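Side-chain contacts in coat protein (Sulfolobus turreted icosahedral virus, PDB 2BBD), which forms the major building block of the viral capsid and probably shares a double jelly-roll ancestry with capsid proteins of bacterial and eukaryotic viruses: residues F64-E69 with T73-S78; L120-A125 with L165-L170; V218-S223 with N227-E232; A259-A264 with S270-F275. All blocks are in the same frame, centred on the assembly; numbering follows the deposited sequence.

From the N terminus, the four contacts follow one another in series; none nests in or crosses another. Contact 1 closes a tight hairpin between strands 61-68 and 72-78. Contact 2 closes a much longer loop, with 39 residues between its segments, and ties the end of strand 108-123 to the end of helix 161-166; it touches contact 1 directly, where the rings of Y68 and F123 pack together. Contact 3 closes the short connection from strand 210-219 to strand 230-237, and contact 4 the loop from helix 250-261 into strand 270-284. These two approach to about 5 Å between nearest atoms. Contacts 1, 3 and 4 all reach the same eight-stranded sheet.

Contact 1 (F64-E69 with T73-S78); sequences FNLSYE and TLYSVS
The Y68 ring meets L74 at its edge, close to the ring plane, with CE1 of Y68 3.5 Å from CD2 of L74, while OE2 of E69 also lies at the edge of this ring and F123 packs edge-to-face with it. The tyrosine and leucine side chains cross at about a right angle. Y68 has its CG wedged between backbone N and carbonyl carbon (chi1 61°), which swings the ring over to the leucine although its CB does not start out toward the partner strand. The Y75 ring begins beside L66, CB to CB 3.9 Å, and then leads away to give its hydroxyl to D119 O; both Y75 and F64 pack edge-to-face with F118, and F64 also with W116. L66 reaches L74 through its CD2, 3.9 Å from CD1 of L74. F64 meets V77 through CB, near CG2 of V77. Backbone bonds set the register: F64 N to V77 O is 2.6 Å, and L66 N to Y75 O 2.9 Å. The carbonyl oxygen of L66 is gripped twice, by L74 N at 2.8 Å and by Y75 N at 3.2 Å. The pairs F64-V77 and L66-Y75 share one face, N65-S76 and S67-T73 the other. L74 and Y75, both facing L66, make a classic beta bulge in an antiparallel hairpin within the first half of what is probably a double jelly roll.

Contact 2 (L120-A125 with L165-L170); sequences LARFPA and LSEGGL
The backbones stay far apart at R122 and E167, CA atoms 12.9 Å from each other, R122 where the chain turns a corner and E167 where it has just left helix 161-166. The two side chains bridge this distance from opposite directions, and the whole contact is one salt bridge. NH2 of R122 gives a hydrogen bond of 2.7 Å to OE1 of E167, with an N-H...O angle of 159°. The oxygen lies almost exactly in the guanidinium plane, at its edge, and is approached on the syn side though somewhat out of the carboxylate plane. With the planes 29° apart the two groups are nearly coplanar, yet this is no two-bond fork, since NH1 of R122 stays 3.7 Å from OE2 of E167. A bend at chi3 (64°) turns the arginine's end, whereas the glutamate runs extended beyond CG. NH1 is instead engaged by E157 and E163, so one arginine gathers three carboxylates and probably eases the proximity of E163 to E167. Behind E167 the helix ends in a Schellman motif with G168 at the C-prime position: G169 N bonds to I164 O, and G168 N to L165 O at 3.1 Å. The bridge lies at the protein surface and joins the end of strand 108-123 to helix 161-166, with E157 coming from strand 145-158 and R31 of strand 29-43 packed against R122.

Contact 3 (V218-S223 with N227-E232); sequences VINSTS and NTDPTE
N220 and D229 meet at about a right angle, the amide and carboxylate planes turned 39° against each other. ND2 of N220 points straight at OD2 of D229, at 2.9 Å and with an N-H...O angle of 179°; the oxygen lies in the amide plane and receives the bond on its syn lone pair. The other end of the same amide faces back into its own segment. At OD1 of N220 the bond from T222 N (2.7 Å) closes an Asx turn, and that from S223 N (3.1 Å) extends it to an Asx motif that shapes the chain at residues 220-223, so both ends of the amide are held and its rotation is fixed. N227 works in a similar way from the other side. Its CG sits between backbone N and carbonyl carbon (chi1 69°), folding the amide back so that OD1 of N227 takes D229 N at 2.9 Å in a second Asx turn. Meanwhile ND2 of N227 gives a bond of 3.0 Å to V218 O, arriving well above that carbonyl's plane, and a further one to G224 O. CB of N227 is pressed against OG of S223 at 3.3 Å. D229 is held by N301 on its other oxygen and lies close to D303, which might raise the proton affinity of the pair. The turn leads from strand 210-219 of the eight-stranded sheet to strand 230-237 of the four-stranded one, with strand 303-313 flanking N220 and strand 293-299 packing against P230.

Contact 4 (A259-A264 with S270-F275); sequences AEYQVA and SAIIDF
Y261, D274 and I272 carry most of the surface buried here, and the tyrosine hydroxyl is their meeting point. OH of Y261 donates to OD1 of D274 at 2.9 Å, using the syn lone pair of that oxygen; OD2 of D274 lies equally near, 2.9 Å from OH of Y261, so the hydroxyl sits before both oxygens. Ring and carboxylate arrive from opposite directions with their planes 34° apart. I272 crosses the tyrosine at about a right angle: its CG2 lies 3.6 Å from OH of Y261, and its CD1 reaches CE2 of Y261 at 4.0 Å. Y261 has CG anti to the carbonyl carbon (chi1 -58°), a setting that sends the ring from the last helical turn across to the strand. One face of this ring is taken by its neighbour E260, whose CG stands 3.5 Å above the plane, over the centre. The bent E260 chain brings OE2 to within 3.7 Å of OD2 of D274, a proximity of like charges. Each carboxylate has a cation of its own, R276 for E260 and R213 for D274, which probably offsets the repulsion. N257, one turn back along the helix, bonds to the carbonyl oxygen of I272. In this arrangement the last turn of helix 250-261 packs on the beginning of strand 270-284, outermost within this chain in the eight-stranded sheet, a helix-to-strand connection within the second half of the probable double jelly roll.

Contact 1 (F64-E69 with T73-S78)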
loop_
_atom_site.group_PDB
_atom_site.type_symbol
_atom_site.label_atom_id
_atom_site.label_comp_id
_atom_site.label_asym_id
_atom_site.label_seq_id
_atom_site.Cartn_x
_atom_site.Cartn_y
_atom_site.Cartn_z
ATOM N N PHE A 64 1.462 0.986 -8.654
ATOM C CA PHE A 64 0.335 0.092 -8.899
ATOM C C PHE A 64 -0.907 0.958 -8.885
ATOM O O PHE A 64 -1.088 1.779 -7.979
ATOM C CB PHE A 64 0.147 -0.944 -7.791
ATOM C CG PHE A 64 1.098 -2.090 -7.852
ATOM C CD1 PHE A 64 1.067 -2.981 -8.911
ATOM C CD2 PHE A 64 2.000 -2.311 -6.815
ATOM C CE1 PHE A 64 1.919 -4.087 -8.933
ATOM C CE2 PHE A 64 2.849 -3.406 -6.830
ATOM C CZ PHE A 64 2.808 -4.298 -7.891
ATOM N N ASN A 65 -1.764 0.779 -9.878
ATOM C CA ASN A 65 -3.011 1.521 -9.908
ATOM C C ASN A 65 -4.167 0.565 -10.173
ATOM O O ASN A 65 -4.228 -0.082 -11.220
ATOM C CB ASN A 65 -2.963 2.617 -10.970
ATOM C CG ASN A 65 -4.170 3.518 -10.914
ATOM O OD1 ASN A 65 -5.270 3.147 -11.353
ATOM N ND2 ASN A 65 -3.987 4.706 -10.355
ATOM N N LEU A 66 -5.078 0.464 -9.211
ATOM C CA LEU A 66 -6.239 -0.415 -9.351
ATOM C C LEU A 66 -7.481 0.461 -9.429
ATOM O O LEU A 66 -7.767 1.247 -8.517
ATOM C CB LEU A 66 -6.350 -1.377 -8.166
ATOM C CG LEU A 66 -7.522 -2.362 -8.250
ATOM C CD1 LEU A 66 -7.317 -3.304 -9.440
ATOM C CD2 LEU A 66 -7.632 -3.151 -6.967
ATOM N N SER A 67 -8.201 0.338 -10.536
ATOM C CA SER A 67 -9.392 1.135 -10.748
ATOM C C SER A 67 -10.445 0.397 -11.576
ATOM O O SER A 67 -10.158 -0.616 -12.211
ATOM C CB SER A 67 -9.004 2.430 -11.462
ATOM O OG SER A 67 -8.606 2.149 -12.788
ATOM N N TYR A 68 -11.669 0.916 -11.551
ATOM C CA TYR A 68 -12.773 0.339 -12.308
ATOM C C TYR A 68 -13.636 1.479 -12.836
ATOM O O TYR A 68 -13.570 2.603 -12.332
ATOM C CB TYR A 68 -13.612 -0.607 -11.436
ATOM C CG TYR A 68 -14.259 0.050 -10.242
ATOM C CD1 TYR A 68 -13.519 0.358 -9.103
ATOM C CD2 TYR A 68 -15.609 0.394 -10.264
ATOM C CE1 TYR A 68 -14.111 0.999 -8.012
ATOM C CE2 TYR A 68 -16.208 1.031 -9.187
ATOM C CZ TYR A 68 -15.456 1.336 -8.065
ATOM O OH TYR A 68 -16.041 2.003 -7.015
ATOM N N GLU A 69 -14.420 1.186 -13.868
ATOM C CA GLU A 69 -15.290 2.179 -14.483
ATOM C C GLU A 69 -14.530 3.414 -14.921
ATOM O O GLU A 69 -15.071 4.518 -14.928
ATOM C CB GLU A 69 -16.411 2.566 -13.526
ATOM C CG GLU A 69 -17.602 1.646 -13.630
ATOM C CD GLU A 69 -18.551 1.807 -12.467
ATOM O OE1 GLU A 69 -18.783 2.963 -12.048
ATOM O OE2 GLU A 69 -19.068 0.776 -11.979
ATOM N N THR A 73 -10.822 4.895 -8.307
ATOM C CA THR A 73 -9.580 4.329 -7.797
ATOM C C THR A 73 -9.665 3.623 -6.450
ATOM O O THR A 73 -10.094 4.202 -5.455
ATOM C CB THR A 73 -8.529 5.425 -7.696
ATOM O OG1 THR A 73 -8.433 6.081 -8.965
ATOM C CG2 THR A 73 -7.163 4.844 -7.295
ATOM N N LEU A 74 -9.245 2.363 -6.433
ATOM C CA LEU A 74 -9.232 1.561 -5.215
ATOM C C LEU A 74 -7.831 1.624 -4.594
ATOM O O LEU A 74 -7.677 1.674 -3.379
ATOM C CB LEU A 74 -9.583 0.106 -5.539
ATOM C CG LEU A 74 -10.960 -0.158 -6.156
ATOM C CD1 LEU A 74 -11.142 -1.644 -6.421
ATOM C CD2 LEU A 74 -12.029 0.348 -5.215
ATOM N N TYR A 75 -6.817 1.622 -5.451
ATOM C CA TYR A 75 -5.425 1.687 -5.022
ATOM C C TYR A 75 -4.606 2.564 -5.952
ATOM O O TYR A 75 -4.781 2.538 -7.172
ATOM C CB TYR A 75 -4.784 0.297 -5.023
ATOM C CG TYR A 75 -5.081 -0.558 -3.817
ATOM C CD1 TYR A 75 -4.095 -0.802 -2.851
ATOM C CD2 TYR A 75 -6.333 -1.146 -3.649
ATOM C CE1 TYR A 75 -4.355 -1.616 -1.749
ATOM C CE2 TYR A 75 -6.604 -1.959 -2.552
ATOM C CZ TYR A 75 -5.612 -2.190 -1.608
ATOM O OH TYR A 75 -5.882 -3.005 -0.538
ATOM N N SER A 76 -3.709 3.335 -5.349
ATOM C CA SER A 76 -2.783 4.197 -6.060
ATOM C C SER A 76 -1.584 4.241 -5.108
ATOM O O SER A 76 -1.520 5.066 -4.198
ATOM C CB SER A 76 -3.368 5.593 -6.258
ATOM O OG SER A 76 -2.493 6.370 -7.054
ATOM N N VAL A 77 -0.652 3.322 -5.313
ATOM C CA VAL A 77 0.522 3.206 -4.458
ATOM C C VAL A 77 1.754 2.807 -5.261
ATOM O O VAL A 77 1.653 2.196 -6.328
ATOM C CB VAL A 77 0.305 2.116 -3.386
ATOM C CG1 VAL A 77 -0.899 2.446 -2.510
ATOM C CG2 VAL A 77 0.086 0.772 -4.072
ATOM N N SER A 78 2.921 3.136 -4.721
ATOM C CA SER A 78 4.184 2.794 -5.355
ATOM C C SER A 78 4.461 1.321 -5.057
ATOM O O SER A 78 3.863 0.750 -4.152
ATOM C CB SER A 78 5.306 3.659 -4.777
ATOM O OG SER A 78 5.429 3.469 -3.376
#

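Contact 2 (L120-A125 with L165-L170)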
loop_
_atom_site.group_PDB
_atom_site.type_symbol
_atom_site.label_atom_id
_atom_site.label_comp_id
_atom_site.label_asym_id
_atom_site.label_seq_id
_atom_site.Cartn_x
_atom_site.Cartn_y
_atom_site.Cartn_z
ATOM N N LEU A 120 -9.387 -6.086 -1.411
ATOM C CA LEU A 120 -10.540 -5.365 -1.938
ATOM C C LEU A 120 -11.776 -5.574 -1.080
ATOM O O LEU A 120 -12.889 -5.389 -1.560
ATOM C CB LEU A 120 -10.865 -5.816 -3.365
ATOM C CG LEU A 120 -9.966 -5.360 -4.516
ATOM C CD1 LEU A 120 -8.614 -6.030 -4.414
ATOM C CD2 LEU A 120 -10.633 -5.707 -5.836
ATOM N N ALA A 121 -11.585 -5.961 0.179
ATOM C CA ALA A 121 -12.715 -6.212 1.069
ATOM C C ALA A 121 -13.571 -7.258 0.351
ATOM O O ALA A 121 -13.139 -8.402 0.177
ATOM C CB ALA A 121 -13.497 -4.918 1.295
ATOM N N ARG A 122 -14.778 -6.888 -0.053
ATOM C CA ARG A 122 -15.609 -7.822 -0.810
ATOM C C ARG A 122 -16.260 -7.010 -1.915
ATOM O O ARG A 122 -17.434 -6.671 -1.859
ATOM C CB ARG A 122 -16.663 -8.497 0.071
ATOM C CG ARG A 122 -17.089 -9.841 -0.498
ATOM C CD ARG A 122 -18.152 -10.522 0.338
ATOM N NE ARG A 122 -19.393 -9.757 0.359
ATOM C CZ ARG A 122 -20.524 -10.198 0.902
ATOM N NH1 ARG A 122 -20.567 -11.403 1.468
ATOM N NH2 ARG A 122 -21.610 -9.438 0.874
ATOM N N PHE A 123 -15.446 -6.687 -2.915
ATOM C CA PHE A 123 -15.835 -5.881 -4.062
ATOM C C PHE A 123 -16.859 -6.563 -4.971
ATOM O O PHE A 123 -16.654 -7.692 -5.416
ATOM C CB PHE A 123 -14.575 -5.542 -4.858
ATOM C CG PHE A 123 -14.759 -4.451 -5.856
ATOM C CD1 PHE A 123 -14.911 -3.135 -5.443
ATOM C CD2 PHE A 123 -14.776 -4.737 -7.220
ATOM C CE1 PHE A 123 -15.079 -2.107 -6.378
ATOM C CE2 PHE A 123 -14.941 -3.721 -8.163
ATOM C CZ PHE A 123 -15.092 -2.401 -7.742
ATOM N N PRO A 124 -17.979 -5.878 -5.257
ATOM C CA PRO A 124 -19.043 -6.417 -6.116
ATOM C C PRO A 124 -18.644 -6.297 -7.592
ATOM O O PRO A 124 -19.259 -5.554 -8.371
ATOM C CB PRO A 124 -20.238 -5.546 -5.748
ATOM C CG PRO A 124 -19.595 -4.196 -5.533
ATOM C CD PRO A 124 -18.322 -4.529 -4.760
ATOM N N ALA A 125 -17.608 -7.042 -7.963
ATOM C CA ALA A 125 -17.059 -7.005 -9.312
ATOM C C ALA A 125 -18.054 -7.303 -10.426
ATOM O O ALA A 125 -17.957 -6.737 -11.508
ATOM C CB ALA A 125 -15.872 -7.952 -9.403
ATOM N N LEU A 165 -29.736 -9.932 -0.523
ATOM C CA LEU A 165 -31.010 -9.501 0.042
ATOM C C LEU A 165 -30.932 -9.616 1.565
ATOM O O LEU A 165 -31.350 -8.708 2.284
ATOM C CB LEU A 165 -32.155 -10.368 -0.489
ATOM C CG LEU A 165 -32.631 -10.102 -1.919
ATOM C CD1 LEU A 165 -33.735 -11.088 -2.270
ATOM C CD2 LEU A 165 -33.145 -8.668 -2.036
ATOM N N SER A 166 -30.384 -10.734 2.041
ATOM C CA SER A 166 -30.233 -10.993 3.475
ATOM C C SER A 166 -29.353 -9.960 4.160
ATOM O O SER A 166 -29.454 -9.769 5.367
ATOM C CB SER A 166 -29.607 -12.373 3.719
ATOM O OG SER A 166 -30.390 -13.420 3.178
ATOM N N GLU A 167 -28.482 -9.306 3.397
ATOM C CA GLU A 167 -27.576 -8.314 3.966
ATOM C C GLU A 167 -28.023 -6.890 3.668
ATOM O O GLU A 167 -27.211 -5.963 3.636
ATOM C CB GLU A 167 -26.153 -8.562 3.448
ATOM C CG GLU A 167 -25.705 -10.016 3.643
ATOM C CD GLU A 167 -24.419 -10.358 2.910
ATOM O OE1 GLU A 167 -24.159 -9.744 1.855
ATOM O OE2 GLU A 167 -23.680 -11.255 3.369
ATOM N N GLY A 168 -29.322 -6.723 3.446
ATOM C CA GLY A 168 -29.858 -5.402 3.188
ATOM C C GLY A 168 -30.066 -5.009 1.741
ATOM O O GLY A 168 -30.463 -3.885 1.463
ATOM N N GLY A 169 -29.794 -5.921 0.816
ATOM C CA GLY A 169 -29.975 -5.604 -0.588
ATOM C C GLY A 169 -28.995 -4.588 -1.153
ATOM O O GLY A 169 -27.825 -4.529 -0.761
ATOM N N LEU A 170 -29.496 -3.780 -2.081
ATOM C CA LEU A 170 -28.711 -2.758 -2.753
ATOM C C LEU A 170 -28.914 -1.389 -2.128
ATOM O O LEU A 170 -29.841 -1.181 -1.348
ATOM C CB LEU A 170 -29.113 -2.704 -4.226
ATOM C CG LEU A 170 -28.535 -3.733 -5.200
ATOM C CD1 LEU A 170 -28.246 -5.043 -4.514
ATOM C CD2 LEU A 170 -29.514 -3.915 -6.339
#

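Contact 3 (V218-S223 with N227-E232)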
loop_
_atom_site.group_PDB
_atom_site.type_symbol
_atom_site.label_atom_id
_atom_site.label_comp_id
_atom_site.label_asym_id
_atom_site.label_seq_id
_atom_site.Cartn_x
_atom_site.Cartn_y
_atom_site.Cartn_z
ATOM N N VAL A 218 10.505 7.536 5.278
ATOM C CA VAL A 218 11.252 8.718 4.891
ATOM C C VAL A 218 12.517 8.401 4.096
ATOM O O VAL A 218 13.240 7.461 4.403
ATOM C CB VAL A 218 11.605 9.522 6.166
ATOM C CG1 VAL A 218 12.273 10.807 5.803
ATOM C CG2 VAL A 218 10.331 9.791 6.960
ATOM N N ILE A 219 12.780 9.201 3.072
ATOM C CA ILE A 219 13.947 8.989 2.231
ATOM C C ILE A 219 15.003 10.075 2.406
ATOM O O ILE A 219 14.722 11.272 2.275
ATOM C CB ILE A 219 13.560 8.952 0.729
ATOM C CG1 ILE A 219 12.532 7.848 0.463
ATOM C CG2 ILE A 219 14.808 8.739 -0.119
ATOM C CD1 ILE A 219 12.998 6.443 0.797
ATOM N N ASN A 220 16.222 9.636 2.690
ATOM C CA ASN A 220 17.372 10.522 2.868
ATOM C C ASN A 220 18.115 10.489 1.522
ATOM O O ASN A 220 18.328 9.414 0.958
ATOM C CB ASN A 220 18.245 9.975 4.010
ATOM C CG ASN A 220 19.517 10.773 4.230
ATOM O OD1 ASN A 220 20.425 10.768 3.397
ATOM N ND2 ASN A 220 19.596 11.449 5.374
ATOM N N SER A 221 18.497 11.659 1.011
ATOM C CA SER A 221 19.183 11.750 -0.285
ATOM C C SER A 221 20.511 11.000 -0.374
ATOM O O SER A 221 21.011 10.754 -1.468
ATOM C CB SER A 221 19.413 13.216 -0.669
ATOM O OG SER A 221 20.440 13.799 0.117
ATOM N N THR A 222 21.084 10.633 0.765
ATOM C CA THR A 222 22.354 9.905 0.773
ATOM C C THR A 222 22.184 8.422 1.093
ATOM O O THR A 222 22.686 7.558 0.378
ATOM C CB THR A 222 23.350 10.499 1.811
ATOM O OG1 THR A 222 23.801 11.785 1.368
ATOM C CG2 THR A 222 24.553 9.586 1.990
ATOM N N SER A 223 21.470 8.132 2.172
ATOM C CA SER A 223 21.272 6.756 2.601
ATOM C C SER A 223 19.945 6.144 2.167
ATOM O O SER A 223 19.661 4.997 2.499
ATOM C CB SER A 223 21.378 6.691 4.119
ATOM O OG SER A 223 20.422 7.555 4.691
ATOM N N ASN A 227 17.838 4.939 6.938
ATOM C CA ASN A 227 18.300 6.059 7.744
ATOM C C ASN A 227 17.509 6.048 9.046
ATOM O O ASN A 227 16.550 5.299 9.189
ATOM C CB ASN A 227 18.025 7.364 7.001
ATOM C CG ASN A 227 16.529 7.669 6.902
ATOM O OD1 ASN A 227 15.894 8.057 7.889
ATOM N ND2 ASN A 227 15.959 7.472 5.717
ATOM N N THR A 228 17.911 6.891 9.988
ATOM C CA THR A 228 17.224 6.988 11.261
ATOM C C THR A 228 16.916 8.454 11.514
ATOM O O THR A 228 17.103 8.951 12.623
ATOM C CB THR A 228 18.094 6.446 12.419
ATOM O OG1 THR A 228 19.418 6.987 12.321
ATOM C CG2 THR A 228 18.164 4.927 12.373
ATOM N N ASP A 229 16.449 9.142 10.475
ATOM C CA ASP A 229 16.131 10.564 10.578
ATOM C C ASP A 229 14.856 10.883 11.346
ATOM O O ASP A 229 14.778 11.909 12.020
ATOM C CB ASP A 229 16.040 11.209 9.192
ATOM C CG ASP A 229 17.382 11.276 8.490
ATOM O OD1 ASP A 229 18.429 11.271 9.180
ATOM O OD2 ASP A 229 17.394 11.348 7.245
ATOM N N PRO A 230 13.829 10.024 11.247
ATOM C CA PRO A 230 12.623 10.376 11.999
ATOM C C PRO A 230 12.790 10.107 13.488
ATOM O O PRO A 230 13.289 9.058 13.877
ATOM C CB PRO A 230 11.538 9.513 11.343
ATOM C CG PRO A 230 12.281 8.308 10.885
ATOM C CD PRO A 230 13.597 8.859 10.370
ATOM N N THR A 231 12.385 11.063 14.319
ATOM C CA THR A 231 12.506 10.899 15.766
ATOM C C THR A 231 11.177 10.982 16.508
ATOM O O THR A 231 11.013 10.381 17.571
ATOM C CB THR A 231 13.467 11.949 16.349
ATOM O OG1 THR A 231 13.000 13.263 16.016
ATOM C CG2 THR A 231 14.854 11.757 15.778
ATOM N N GLU A 232 10.221 11.709 15.937
ATOM C CA GLU A 232 8.920 11.879 16.570
ATOM C C GLU A 232 7.795 11.995 15.545
ATOM O O GLU A 232 7.976 12.592 14.481
ATOM C CB GLU A 232 8.936 13.144 17.436
ATOM C CG GLU A 232 7.709 13.346 18.313
ATOM C CD GLU A 232 7.865 12.720 19.693
ATOM O OE1 GLU A 232 9.020 12.576 20.158
ATOM O OE2 GLU A 232 6.836 12.387 20.323
#

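Contact 4 (A259-A264 with S270-F275)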
loop_
_atom_site.group_PDB
_atom_site.type_symbol
_atom_site.label_atom_id
_atom_site.label_comp_id
_atom_site.label_asym_id
_atom_site.label_seq_id
_atom_site.Cartn_x
_atom_site.Cartn_y
_atom_site.Cartn_z
ATOM N N ALA A 259 5.235 -5.295 18.353
ATOM C CA ALA A 259 4.255 -6.056 19.111
ATOM C C ALA A 259 3.088 -6.413 18.207
ATOM O O ALA A 259 2.673 -7.568 18.136
ATOM C CB ALA A 259 3.768 -5.241 20.301
ATOM N N GLU A 260 2.575 -5.413 17.504
ATOM C CA GLU A 260 1.444 -5.604 16.615
ATOM C C GLU A 260 1.682 -6.578 15.458
ATOM O O GLU A 260 0.922 -7.529 15.284
ATOM C CB GLU A 260 0.996 -4.251 16.055
ATOM C CG GLU A 260 -0.071 -4.351 14.974
ATOM C CD GLU A 260 -1.482 -4.467 15.526
ATOM O OE1 GLU A 260 -1.702 -5.252 16.477
ATOM O OE2 GLU A 260 -2.378 -3.773 14.996
ATOM N N TYR A 261 2.734 -6.339 14.678
ATOM C CA TYR A 261 3.043 -7.162 13.506
ATOM C C TYR A 261 4.034 -8.283 13.729
ATOM O O TYR A 261 4.326 -9.051 12.810
ATOM C CB TYR A 261 3.537 -6.257 12.384
ATOM C CG TYR A 261 2.515 -5.222 12.028
ATOM C CD1 TYR A 261 1.368 -5.573 11.324
ATOM C CD2 TYR A 261 2.648 -3.906 12.462
ATOM C CE1 TYR A 261 0.371 -4.647 11.058
ATOM C CE2 TYR A 261 1.654 -2.964 12.204
ATOM C CZ TYR A 261 0.515 -3.348 11.502
ATOM O OH TYR A 261 -0.485 -2.440 11.258
ATOM N N GLN A 262 4.562 -8.360 14.946
ATOM C CA GLN A 262 5.506 -9.395 15.321
ATOM C C GLN A 262 6.686 -9.485 14.370
ATOM O O GLN A 262 7.059 -10.563 13.903
ATOM C CB GLN A 262 4.762 -10.725 15.411
ATOM C CG GLN A 262 3.514 -10.594 16.277
ATOM C CD GLN A 262 2.503 -11.705 16.059
ATOM O OE1 GLN A 262 1.320 -11.548 16.372
ATOM N NE2 GLN A 262 2.960 -12.837 15.528
ATOM N N VAL A 263 7.283 -8.335 14.095
ATOM C CA VAL A 263 8.432 -8.267 13.212
ATOM C C VAL A 263 9.158 -6.948 13.463
ATOM O O VAL A 263 8.540 -5.948 13.834
ATOM C CB VAL A 263 7.994 -8.367 11.715
ATOM C CG1 VAL A 263 7.215 -7.135 11.316
ATOM C CG2 VAL A 263 9.206 -8.552 10.826
ATOM N N ALA A 264 10.475 -6.963 13.285
ATOM C CA ALA A 264 11.286 -5.773 13.475
ATOM C C ALA A 264 10.957 -4.792 12.347
ATOM O O ALA A 264 10.358 -5.176 11.340
ATOM C CB ALA A 264 12.766 -6.143 13.444
ATOM N N SER A 270 10.852 3.737 8.710
ATOM C CA SER A 270 9.492 3.329 8.374
ATOM C C SER A 270 8.694 2.957 9.618
ATOM O O SER A 270 9.224 2.326 10.530
ATOM C CB SER A 270 9.523 2.118 7.438
ATOM O OG SER A 270 10.041 0.977 8.109
ATOM N N ALA A 271 7.421 3.339 9.637
ATOM C CA ALA A 271 6.541 3.011 10.756
ATOM C C ALA A 271 5.066 3.052 10.354
ATOM O O ALA A 271 4.672 3.749 9.416
ATOM C CB ALA A 271 6.800 3.966 11.937
ATOM N N ILE A 272 4.250 2.282 11.066
ATOM C CA ILE A 272 2.822 2.243 10.806
ATOM C C ILE A 272 2.017 2.769 11.989
ATOM O O ILE A 272 2.291 2.435 13.144
ATOM C CB ILE A 272 2.347 0.820 10.505
ATOM C CG1 ILE A 272 2.921 0.353 9.155
ATOM C CG2 ILE A 272 0.826 0.782 10.511
ATOM C CD1 ILE A 272 2.646 -1.103 8.829
ATOM N N ILE A 273 1.026 3.598 11.686
ATOM C CA ILE A 273 0.145 4.152 12.703
ATOM C C ILE A 273 -1.219 3.498 12.593
ATOM O O ILE A 273 -1.971 3.789 11.661
ATOM C CB ILE A 273 -0.091 5.677 12.533
ATOM C CG1 ILE A 273 1.200 6.452 12.770
ATOM C CG2 ILE A 273 -1.191 6.136 13.479
ATOM C CD1 ILE A 273 2.125 6.451 11.579
ATOM N N ASP A 274 -1.537 2.608 13.525
ATOM C CA ASP A 274 -2.849 1.979 13.525
ATOM C C ASP A 274 -3.743 2.903 14.337
ATOM O O ASP A 274 -3.682 2.925 15.566
ATOM C CB ASP A 274 -2.795 0.588 14.159
ATOM C CG ASP A 274 -2.068 -0.420 13.288
ATOM O OD1 ASP A 274 -0.839 -0.566 13.427
ATOM O OD2 ASP A 274 -2.730 -1.057 12.448
ATOM N N PHE A 275 -4.561 3.674 13.632
ATOM C CA PHE A 275 -5.451 4.640 14.255
ATOM C C PHE A 275 -6.347 4.125 15.380
ATOM O O PHE A 275 -6.529 4.821 16.377
ATOM C CB PHE A 275 -6.281 5.331 13.172
ATOM C CG PHE A 275 -5.446 6.110 12.186
ATOM C CD1 PHE A 275 -4.763 7.255 12.587
ATOM C CD2 PHE A 275 -5.312 5.677 10.865
ATOM C CE1 PHE A 275 -3.951 7.965 11.687
ATOM C CE2 PHE A 275 -4.508 6.370 9.960
ATOM C CZ PHE A 275 -3.823 7.521 10.374
#